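Local coordinates for protein acetylxylan esterase (Geobacillus stearothermophilus, PDB 5BN1) that cleaves acetyl groups from the xylose units of xylan and xylo-oligosaccharides, working as a doughnut-shaped homooctamer of a GDSL-type serine esterase, at residues G20-R23 with P24-E27; T35-V38 with A39-G43; D111-E114 with A115-S119; R118-V121 with L122-K125. The protein carries 1 engineered substitution. All coordinates share one frame; numbering follows the deposited sequence. Where two conformers were deposited one is given.

Interaction 1 of 4, residues G20-R23 with P24-E27; sequences GRAR and PEGE
The guanidinium of Arg21 meets Pro24 edge-on: the carbonyl oxygen of Pro24 lies close to the guanidinium plane, 2.9 Å from NH1, while CG of Arg23 rests on one face, offset toward the rim. The bond from NH1 is bent, 137° at the hydrogen, and the nitrogen stands above the carbonyl plane of Pro24 rather than on a lone pair. NH1 also donates, much straighter at 160°, to Ala22 O at 3.0 Å, a bond within 20-23 that again stays near the guanidinium plane. A water at the edge accepts from Arg21 NH2 at 2.9 Å and returns a weak bond to Pro24 O. Chi1 of 67° sets CG of the arginine between the backbone N and the carbonyl carbon, and the chain then bends at chi2, which brings NH1 to the carbonyls of the turn.

Ala22 O has a further, weak partner in Gly26 N at 2.7 Å, which closes the loop behind the cis peptide bond joining Arg23 to Pro24. Gly26 turns with positive phi, a conformation that suits glycine. Outside the turn, Arg21 NE donates to Gly60 O, Lys59 NZ bonds to Pro24 O, and Arg23 reaches back to a salt bridge with Asp18.

The chemistry is that of a cationic side chain bonded to the carbonyl oxygens of a tight loop. One buried guanidinium gathers carbonyl oxygens from both halves of the turn and from Gly60, which probably fixes the loop's shape beside strand 55-58.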
loop_
_atom_site.group_PDB
_atom_site.type_symbol
_atom_site.label_atom_id
_atom_site.label_comp_id
_atom_site.label_asym_id
_atom_site.label_seq_id
_atom_site.Cartn_x
_atom_site.Cartn_y
_atom_site.Cartn_z
ATOM N N GLY A 20 -16.537 -10.800 -6.828
ATOM C CA GLY A 20 -15.223 -11.020 -6.141
ATOM C C GLY A 20 -14.817 -12.419 -5.800
ATOM O O GLY A 20 -13.963 -12.641 -4.901
ATOM N N ARG A 21 -15.311 -13.381 -6.554
ATOM C CA ARG A 21 -14.939 -14.760 -6.410
ATOM C C ARG A 21 -13.454 -15.002 -6.680
ATOM O O ARG A 21 -12.800 -14.225 -7.336
ATOM C CB ARG A 21 -15.872 -15.664 -7.226
ATOM C CG ARG A 21 -15.794 -15.547 -8.706
ATOM C CD ARG A 21 -14.687 -16.369 -9.267
ATOM N NE ARG A 21 -14.733 -16.333 -10.685
ATOM C CZ ARG A 21 -14.005 -17.107 -11.471
ATOM N NH1 ARG A 21 -13.058 -17.919 -10.974
ATOM N NH2 ARG A 21 -14.226 -17.113 -12.756
ATOM N N ALA A 22 -12.957 -16.082 -6.092
ATOM C CA ALA A 22 -11.483 -16.460 -6.271
ATOM C C ALA A 22 -11.205 -16.942 -7.700
ATOM O O ALA A 22 -11.949 -17.748 -8.218
ATOM C CB ALA A 22 -11.158 -17.585 -5.324
ATOM N N ARG A 23 -10.177 -16.371 -8.284
ATOM C CA ARG A 23 -9.749 -16.664 -9.654
ATOM C C ARG A 23 -8.422 -17.469 -9.583
ATOM O O ARG A 23 -7.510 -17.119 -8.819
ATOM C CB ARG A 23 -9.574 -15.425 -10.460
ATOM C CG ARG A 23 -10.879 -14.638 -10.549
ATOM C CD ARG A 23 -10.819 -13.747 -11.722
ATOM N NE ARG A 23 -11.942 -12.791 -11.692
ATOM C CZ ARG A 23 -12.101 -11.821 -12.581
ATOM N NH1 ARG A 23 -11.226 -11.655 -13.578
ATOM N NH2 ARG A 23 -13.168 -11.029 -12.530
ATOM N N PRO A 24 -8.345 -18.536 -10.386
ATOM C CA PRO A 24 -9.285 -19.058 -11.354
ATOM C C PRO A 24 -10.339 -20.020 -10.828
ATOM O O PRO A 24 -11.397 -20.214 -11.452
ATOM C CB PRO A 24 -8.352 -19.824 -12.355
ATOM C CG PRO A 24 -7.316 -20.421 -11.417
ATOM C CD PRO A 24 -7.014 -19.225 -10.505
ATOM N N GLU A 25 -10.078 -20.583 -9.644
ATOM C CA GLU A 25 -10.753 -21.812 -9.201
ATOM C C GLU A 25 -12.219 -21.530 -8.811
ATOM O O GLU A 25 -13.136 -22.393 -9.003
ATOM C CB GLU A 25 -10.004 -22.443 -8.001
ATOM C CG GLU A 25 -8.463 -22.352 -8.080
ATOM C CD GLU A 25 -7.810 -20.976 -7.665
ATOM O OE1 GLU A 25 -8.485 -19.980 -7.165
ATOM O OE2 GLU A 25 -6.557 -20.881 -7.868
ATOM N N GLY A 26 -12.491 -20.362 -8.173
ATOM C CA GLY A 26 -13.898 -20.107 -7.779
ATOM C C GLY A 26 -14.610 -21.112 -6.844
ATOM O O GLY A 26 -15.809 -21.260 -6.762
ATOM N N GLU A 27 -13.779 -21.762 -5.949
ATOM C CA GLU A 27 -14.294 -22.797 -5.091
ATOM C C GLU A 27 -13.266 -22.996 -3.932
ATOM O O GLU A 27 -12.085 -22.603 -4.065
ATOM C CB GLU A 27 -14.427 -24.124 -5.925
ATOM C CG GLU A 27 -15.246 -25.266 -5.337
ATOM C CD GLU A 27 -15.169 -26.578 -6.132
ATOM O OE1 GLU A 27 -14.222 -26.765 -6.949
ATOM O OE2 GLU A 27 -16.051 -27.422 -5.906
HETATM O O HOH W 1 -12.119 -18.437 -14.188
#

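Interaction 2 of 4, residues T35-V38 with A39-G43; sequences TGYV and AYVVG
Ala39, in the first turn of helix 37-48, sets its CB 3.6 Å from Gly36 O, the carbonyl of the N-cap residue. Its backbone N donates to a water, 3.1 Å away, that also accepts from Gly36 N, a solvent bridge across the start of the helix. Tyr40 follows with the main side-chain contact. Its N donates to Gly36 O at 3.0 Å, and its ring lies beneath that same oxygen, which sits over one face, offset toward the rim. With chi1 at -58° CG stands beside the backbone N, and this folds the ring back along the preceding residues so that OH comes near Thr35 O. Two waters join those oxygens: each donates to Thr35 O, at 2.8 and 3.0 Å, and each is hydrogen-bonded to Tyr40 OH. Val41 bonds through N to Tyr37 O at 2.8 Å, and its CG2 touches the edge of the Tyr37 ring, 4.4 Å from CD2. Val42 N completes the set on Val38 O, with CG2 of Val42 packed against that carbonyl. Gly43 N then continues the helical pattern to Ala39 O.

Beyond the segments, Tyr37 OH bonds to Thr17 OG1 and Tyr40 packs on helix 197-211. The Tyr40 ring also meets Tyr40 of another subunit, with planes at about 60°.

The first turn thus blends polar and apolar chemistry: backbone bonds and waters take up Gly36 O, Gly36 N, Ala39 N and Thr35 O, while the Tyr40 ring shields the Gly36 carbonyl and carries the helix into a subunit interface of the octamer.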
loop_
_atom_site.group_PDB
_atom_site.type_symbol
_atom_site.label_atom_id
_atom_site.label_comp_id
_atom_site.label_asym_id
_atom_site.label_seq_id
_atom_site.Cartn_x
_atom_site.Cartn_y
_atom_site.Cartn_z
ATOM N N THR A 35 -19.177 -12.530 -2.729
ATOM C CA THR A 35 -20.050 -11.954 -1.707
ATOM C C THR A 35 -21.444 -11.601 -2.115
ATOM O O THR A 35 -22.062 -10.667 -1.574
ATOM C CB THR A 35 -19.394 -10.661 -1.116
ATOM O OG1 THR A 35 -19.083 -9.761 -2.179
ATOM C CG2 THR A 35 -18.087 -11.097 -0.418
ATOM N N GLY A 36 -22.048 -12.341 -3.048
ATOM C CA GLY A 36 -23.369 -12.034 -3.565
ATOM C C GLY A 36 -24.183 -13.328 -3.588
ATOM O O GLY A 36 -24.139 -14.236 -2.749
ATOM N N TYR A 37 -25.054 -13.350 -4.606
ATOM C CA TYR A 37 -26.173 -14.323 -4.562
ATOM C C TYR A 37 -25.639 -15.779 -4.581
ATOM O O TYR A 37 -26.299 -16.599 -3.971
ATOM C CB TYR A 37 -27.236 -14.147 -5.680
ATOM C CG TYR A 37 -26.873 -14.616 -7.072
ATOM C CD1 TYR A 37 -26.115 -13.862 -7.969
ATOM C CD2 TYR A 37 -27.175 -15.932 -7.457
ATOM C CE1 TYR A 37 -25.713 -14.330 -9.224
ATOM C CE2 TYR A 37 -26.778 -16.380 -8.703
ATOM C CZ TYR A 37 -26.064 -15.628 -9.556
ATOM O OH TYR A 37 -25.609 -16.107 -10.819
ATOM N N VAL A 38 -24.539 -16.061 -5.257
ATOM C CA VAL A 38 -23.998 -17.422 -5.237
ATOM C C VAL A 38 -23.679 -17.872 -3.788
ATOM O O VAL A 38 -24.125 -18.871 -3.333
ATOM C CB VAL A 38 -22.823 -17.550 -6.152
ATOM C CG1 VAL A 38 -22.151 -18.938 -6.039
ATOM C CG2 VAL A 38 -23.240 -17.310 -7.620
ATOM N N ALA A 39 -22.977 -16.992 -3.097
ATOM C CA ALA A 39 -22.652 -17.330 -1.743
ATOM C C ALA A 39 -23.887 -17.465 -0.908
ATOM O O ALA A 39 -23.902 -18.307 0.025
ATOM C CB ALA A 39 -21.713 -16.282 -1.153
ATOM N N TYR A 40 -24.859 -16.591 -1.082
ATOM C CA TYR A 40 -26.070 -16.634 -0.312
ATOM C C TYR A 40 -26.871 -17.922 -0.533
ATOM O O TYR A 40 -27.437 -18.516 0.373
ATOM C CB TYR A 40 -26.955 -15.417 -0.499
ATOM C CG TYR A 40 -26.358 -14.075 -0.187
ATOM C CD1 TYR A 40 -25.229 -13.988 0.551
ATOM C CD2 TYR A 40 -26.994 -12.972 -0.543
ATOM C CE1 TYR A 40 -24.648 -12.719 0.807
ATOM C CE2 TYR A 40 -26.442 -11.690 -0.330
ATOM C CZ TYR A 40 -25.311 -11.599 0.353
ATOM O OH TYR A 40 -24.748 -10.323 0.664
ATOM N N VAL A 41 -26.923 -18.342 -1.818
ATOM C CA VAL A 41 -27.540 -19.605 -2.131
ATOM C C VAL A 41 -26.857 -20.748 -1.384
ATOM O O VAL A 41 -27.548 -21.580 -0.776
ATOM C CB VAL A 41 -27.528 -19.800 -3.690
ATOM C CG1 VAL A 41 -27.756 -21.277 -4.023
ATOM C CG2 VAL A 41 -28.503 -18.871 -4.429
ATOM N N VAL A 42 -25.550 -20.807 -1.446
ATOM C CA VAL A 42 -24.785 -21.891 -0.825
ATOM C C VAL A 42 -24.995 -21.826 0.685
ATOM O O VAL A 42 -25.286 -22.816 1.347
ATOM C CB VAL A 42 -23.364 -21.875 -1.204
ATOM C CG1 VAL A 42 -22.559 -22.949 -0.426
ATOM C CG2 VAL A 42 -23.259 -22.057 -2.722
ATOM N N GLY A 43 -24.957 -20.609 1.220
ATOM C CA GLY A 43 -25.135 -20.540 2.650
ATOM C C GLY A 43 -26.454 -20.863 3.148
ATOM O O GLY A 43 -26.601 -21.467 4.269
HETATM O O HOH W 2 -24.198 -8.785 -1.555
HETATM O O HOH W 3 -22.328 -10.086 1.383
HETATM O O HOH W 4 -21.352 -14.770 -4.426
#

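Interaction 3 of 4, residues D111-E114 with A115-S119; sequences DEYE and ATLRS. With IMD (imidazole), chain F.
Tyr113 and Leu117 lie side by side and point the same way, one helical turn apart, with Leu117 CD2 4.1 Å from CZ of the ring, in an oblique approach. Glu112 and Thr116 run alongside each other in the same fashion on the next flank. Chi1 of -58° places Thr116 OG1 beside its own backbone N, and the hydroxyl can therefore donate back to Glu112 O at 2.8 Å. Thr116 N reaches that oxygen at 2.9 Å from the opposite face of the carbonyl plane, so two donors grip one acceptor. A water donates to both Thr116 OG1 and Glu112 OE2, linking the side-chain ends. Glu114 bends at chi2 (-88°), bringing OE2 to 3.5 Å from Arg118 CD; that oxygen lies well out of the guanidinium plane of Arg118, a loose pairing of charges without a bond. An imidazole, probably from the crystallisation liquor, makes a weak 2.6 Å bond from N3 to Glu114 OE2.

Helix 110-124 sits between two others: Tyr113 and Leu117 pack on helix 146-165, to which Arg118 adds a salt bridge with Glu164, and Tyr113 and Thr116 touch Val66 of helix 66-78, where Glu112 pairs with Arg67; Tyr113 OH bonds to Ile89 O, just past strand 84-88.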
loop_
_atom_site.group_PDB
_atom_site.type_symbol
_atom_site.label_atom_id
_atom_site.label_comp_id
_atom_site.label_asym_id
_atom_site.label_seq_id
_atom_site.Cartn_x
_atom_site.Cartn_y
_atom_site.Cartn_z
ATOM N N ASP A 111 -29.478 -11.129 -32.228
ATOM C CA ASP A 111 -29.104 -12.299 -33.002
ATOM C C ASP A 111 -27.905 -13.060 -32.537
ATOM O O ASP A 111 -27.928 -14.280 -32.443
ATOM C CB ASP A 111 -28.932 -11.938 -34.510
ATOM C CG ASP A 111 -27.852 -10.944 -34.800
ATOM O OD1 ASP A 111 -27.566 -10.022 -33.994
ATOM O OD2 ASP A 111 -27.184 -11.064 -35.843
ATOM N N GLU A 112 -26.817 -12.362 -32.144
ATOM C CA GLU A 112 -25.664 -12.985 -31.568
ATOM C C GLU A 112 -25.990 -13.592 -30.198
ATOM O O GLU A 112 -25.552 -14.675 -29.949
ATOM C CB GLU A 112 -24.479 -12.019 -31.468
ATOM C CG GLU A 112 -23.248 -12.655 -30.981
ATOM C CD GLU A 112 -22.005 -11.744 -30.853
ATOM O OE1 GLU A 112 -22.123 -10.547 -31.154
ATOM O OE2 GLU A 112 -20.987 -12.260 -30.397
ATOM N N TYR A 113 -26.756 -12.883 -29.433
ATOM C CA TYR A 113 -27.131 -13.375 -28.095
ATOM C C TYR A 113 -27.912 -14.696 -28.148
ATOM O O TYR A 113 -27.475 -15.670 -27.512
ATOM C CB TYR A 113 -27.895 -12.299 -27.348
ATOM C CG TYR A 113 -28.267 -12.675 -25.948
ATOM C CD1 TYR A 113 -27.357 -12.549 -24.929
ATOM C CD2 TYR A 113 -29.548 -13.061 -25.673
ATOM C CE1 TYR A 113 -27.688 -12.873 -23.645
ATOM C CE2 TYR A 113 -29.955 -13.371 -24.340
ATOM C CZ TYR A 113 -28.965 -13.262 -23.348
ATOM O OH TYR A 113 -29.394 -13.578 -22.065
ATOM N N GLU A 114 -28.943 -14.675 -28.941
ATOM C CA GLU A 114 -29.769 -15.880 -29.050
ATOM C C GLU A 114 -28.957 -17.006 -29.602
ATOM O O GLU A 114 -29.037 -18.156 -29.128
ATOM C CB GLU A 114 -31.046 -15.625 -29.889
ATOM C CG GLU A 114 -32.050 -16.793 -29.912
ATOM C CD GLU A 114 -31.821 -17.822 -31.002
ATOM O OE1 GLU A 114 -30.937 -17.696 -31.845
ATOM O OE2 GLU A 114 -32.605 -18.846 -30.869
ATOM N N ALA A 115 -28.215 -16.786 -30.698
ATOM C CA ALA A 115 -27.519 -17.934 -31.255
ATOM C C ALA A 115 -26.460 -18.490 -30.442
ATOM O O ALA A 115 -26.303 -19.717 -30.333
ATOM C CB ALA A 115 -26.919 -17.517 -32.565
ATOM N N THR A 116 -25.704 -17.608 -29.694
ATOM C CA THR A 116 -24.619 -18.073 -28.896
ATOM C C THR A 116 -25.182 -18.774 -27.603
ATOM O O THR A 116 -24.708 -19.847 -27.268
ATOM C CB THR A 116 -23.689 -16.900 -28.510
ATOM O OG1 THR A 116 -23.193 -16.245 -29.707
ATOM C CG2 THR A 116 -22.527 -17.361 -27.675
ATOM N N LEU A 117 -26.164 -18.181 -26.970
ATOM C CA LEU A 117 -26.688 -18.754 -25.735
ATOM C C LEU A 117 -27.285 -20.133 -26.058
ATOM O O LEU A 117 -27.043 -21.090 -25.345
ATOM C CB LEU A 117 -27.701 -17.867 -25.079
ATOM C CG LEU A 117 -28.277 -18.372 -23.718
ATOM C CD1 LEU A 117 -27.179 -18.663 -22.706
ATOM C CD2 LEU A 117 -29.265 -17.380 -23.183
ATOM N N ARG A 118 -28.036 -20.127 -27.142
ATOM C CA ARG A 118 -28.697 -21.375 -27.580
ATOM C C ARG A 118 -27.648 -22.418 -27.814
ATOM O O ARG A 118 -27.824 -23.591 -27.399
ATOM C CB ARG A 118 -29.598 -21.121 -28.800
ATOM C CG ARG A 118 -30.219 -22.409 -29.358
ATOM C CD ARG A 118 -31.191 -21.961 -30.413
ATOM N NE ARG A 118 -31.746 -23.147 -31.048
ATOM C CZ ARG A 118 -31.140 -23.756 -32.028
ATOM N NH1 ARG A 118 -30.005 -23.430 -32.604
ATOM N NH2 ARG A 118 -31.785 -24.833 -32.546
ATOM N N SER A 119 -26.581 -22.109 -28.540
ATOM C CA SER A 119 -25.574 -23.051 -28.804
ATOM C C SER A 119 -24.856 -23.572 -27.598
ATOM O O SER A 119 -24.563 -24.796 -27.454
ATOM C CB SER A 119 -24.526 -22.476 -29.735
ATOM O OG SER A 119 -23.476 -23.363 -29.982
HETATM N N1 IMD F . -36.635 -19.741 -29.299
HETATM C C2 IMD F . -35.198 -19.815 -29.477
HETATM N N3 IMD F . -34.928 -18.609 -29.772
HETATM C C4 IMD F . -36.021 -17.851 -30.155
HETATM C C5 IMD F . -37.183 -18.536 -29.731
HETATM O O HOH W 5 -20.876 -14.821 -29.485
#

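Interaction 4 of 4, residues R118-V121 with L122-K125; sequences RSLV and LETK
Leu122 lays its CD1 methyl over the centre of one face of the Arg118 guanidinium, 3.7 Å from CZ, while NE of that group is held by the salt bridge to Glu164. The arginine chain is extended from CG to NE, and the two side chains cross at a slant on the outer side of the helix, where Leu122 is exposed. The same leucine touches Thr165 of helix 146-165. Next to it the solvent side is looser: Glu123 N bonds to Ser119 O in the helix backbone, while the side-chain ends are joined by a water, hydrogen-bonded to Ser119 OG at 2.7 Å and donating to Glu123 OE1 at 2.5 Å.

The tight part is on the buried side. Thr124, with OG1 beside its backbone N (chi1 -58°), donates from the hydroxyl to Leu120 O at 2.7 Å, and its N reaches the same oxygen at 3.1 Å. That N also makes a weak bond to Val121 O, to which Lys125 N donates more firmly at 2.9 Å. Thr124 OG1 has a second partner in Trp73 NE1, so the threonine ties the helix backbone to helix 66-78. Leu120 packs on Trp73 as well, while Val121 lies against Ile131 and Leu133 of strand 130-134; Lys125 NZ finds Thr165 O.

These residues lie toward the C-terminal part of helix 110-124, an amphipathic helix leading into strand 130-134, its inner face laid on the parallel sheet in the manner of the three-layer α/β/α fold of SGNH hydrolases.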
loop_
_atom_site.group_PDB
_atom_site.type_symbol
_atom_site.label_atom_id
_atom_site.label_comp_id
_atom_site.label_asym_id
_atom_site.label_seq_id
_atom_site.Cartn_x
_atom_site.Cartn_y
_atom_site.Cartn_z
ATOM N N ARG A 118 -28.036 -20.127 -27.142
ATOM C CA ARG A 118 -28.697 -21.375 -27.580
ATOM C C ARG A 118 -27.648 -22.418 -27.814
ATOM O O ARG A 118 -27.824 -23.591 -27.399
ATOM C CB ARG A 118 -29.598 -21.121 -28.800
ATOM C CG ARG A 118 -30.219 -22.409 -29.358
ATOM C CD ARG A 118 -31.191 -21.961 -30.413
ATOM N NE ARG A 118 -31.746 -23.147 -31.048
ATOM C CZ ARG A 118 -31.140 -23.756 -32.028
ATOM N NH1 ARG A 118 -30.005 -23.430 -32.604
ATOM N NH2 ARG A 118 -31.785 -24.833 -32.546
ATOM N N SER A 119 -26.581 -22.109 -28.540
ATOM C CA SER A 119 -25.574 -23.051 -28.804
ATOM C C SER A 119 -24.856 -23.572 -27.598
ATOM O O SER A 119 -24.563 -24.796 -27.454
ATOM C CB SER A 119 -24.526 -22.476 -29.735
ATOM O OG SER A 119 -23.476 -23.363 -29.982
ATOM N N LEU A 120 -24.594 -22.700 -26.630
ATOM C CA LEU A 120 -23.959 -23.112 -25.403
ATOM C C LEU A 120 -24.898 -24.103 -24.662
ATOM O O LEU A 120 -24.379 -25.053 -24.061
ATOM C CB LEU A 120 -23.645 -21.875 -24.498
ATOM C CG LEU A 120 -22.475 -21.104 -25.071
ATOM C CD1 LEU A 120 -22.321 -19.820 -24.218
ATOM C CD2 LEU A 120 -21.146 -21.747 -25.157
ATOM N N VAL A 121 -26.151 -23.840 -24.584
ATOM C CA VAL A 121 -27.104 -24.681 -23.849
ATOM C C VAL A 121 -27.174 -26.037 -24.522
ATOM O O VAL A 121 -27.089 -27.059 -23.885
ATOM C CB VAL A 121 -28.426 -24.077 -23.677
ATOM C CG1 VAL A 121 -29.400 -25.002 -23.041
ATOM C CG2 VAL A 121 -28.312 -22.773 -22.812
ATOM N N LEU A 122 -27.295 -26.015 -25.858
ATOM C CA LEU A 122 -27.403 -27.334 -26.521
ATOM C C LEU A 122 -26.183 -28.109 -26.462
ATOM O O LEU A 122 -26.300 -29.407 -26.387
ATOM C CB LEU A 122 -27.812 -27.055 -28.038
ATOM C CG LEU A 122 -29.152 -26.529 -28.329
ATOM C CD1 LEU A 122 -29.302 -26.126 -29.838
ATOM C CD2 LEU A 122 -30.237 -27.504 -27.884
ATOM N N GLU A 123 -25.004 -27.543 -26.492
ATOM C CA GLU A 123 -23.724 -28.242 -26.397
ATOM C C GLU A 123 -23.576 -28.861 -24.981
ATOM O O GLU A 123 -22.976 -29.933 -24.777
ATOM C CB GLU A 123 -22.536 -27.271 -26.679
ATOM C CG GLU A 123 -21.150 -27.768 -26.315
ATOM C CD GLU A 123 -20.050 -26.693 -26.320
ATOM O OE1 GLU A 123 -20.270 -25.520 -26.799
ATOM O OE2 GLU A 123 -18.959 -27.068 -25.827
ATOM N N THR A 124 -24.015 -28.093 -23.994
ATOM C CA THR A 124 -23.801 -28.470 -22.624
ATOM C C THR A 124 -24.820 -29.528 -22.117
ATOM O O THR A 124 -24.465 -30.411 -21.325
ATOM C CB THR A 124 -23.875 -27.160 -21.723
ATOM O OG1 THR A 124 -22.865 -26.278 -22.255
ATOM C CG2 THR A 124 -23.564 -27.545 -20.266
ATOM N N LYS A 125 -26.044 -29.445 -22.549
ATOM C CA LYS A 125 -27.133 -30.232 -22.043
ATOM C C LYS A 125 -26.785 -31.768 -21.991
ATOM O O LYS A 125 -26.991 -32.402 -20.956
ATOM C CB LYS A 125 -28.375 -29.972 -22.805
ATOM C CG LYS A 125 -29.495 -30.872 -22.476
ATOM C CD LYS A 125 -30.729 -30.512 -23.179
ATOM C CE LYS A 125 -31.833 -31.420 -22.635
ATOM N NZ LYS A 125 -32.950 -31.253 -23.526
HETATM O O HOH W 6 -21.416 -23.832 -28.239
#

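How the interactions relate
Interactions 3 and 4 are successive parts of helix 110-124, centres about 10 Å apart, sharing Arg118 and Ser119; Arg118 neighbours Glu114 one turn back and Leu122 one turn on, and its side chain is about 5 Å from the bound imidazole. Interactions 1 and 2 come earlier, in the loop after helix 15-18 and at the start of helix 37-48, their centres about 13 Å apart. Interaction 2 lies across the chain's centre from interactions 3 and 4, about 28 and 25 Å away centre to centre. Around the inferred catalytic site, the side chains of Arg23 and Tyr37 come within about 8 and 9 Å of that of Ser15, and Tyr113 within about 9 Å of Asn92; interaction 4 is remote from it.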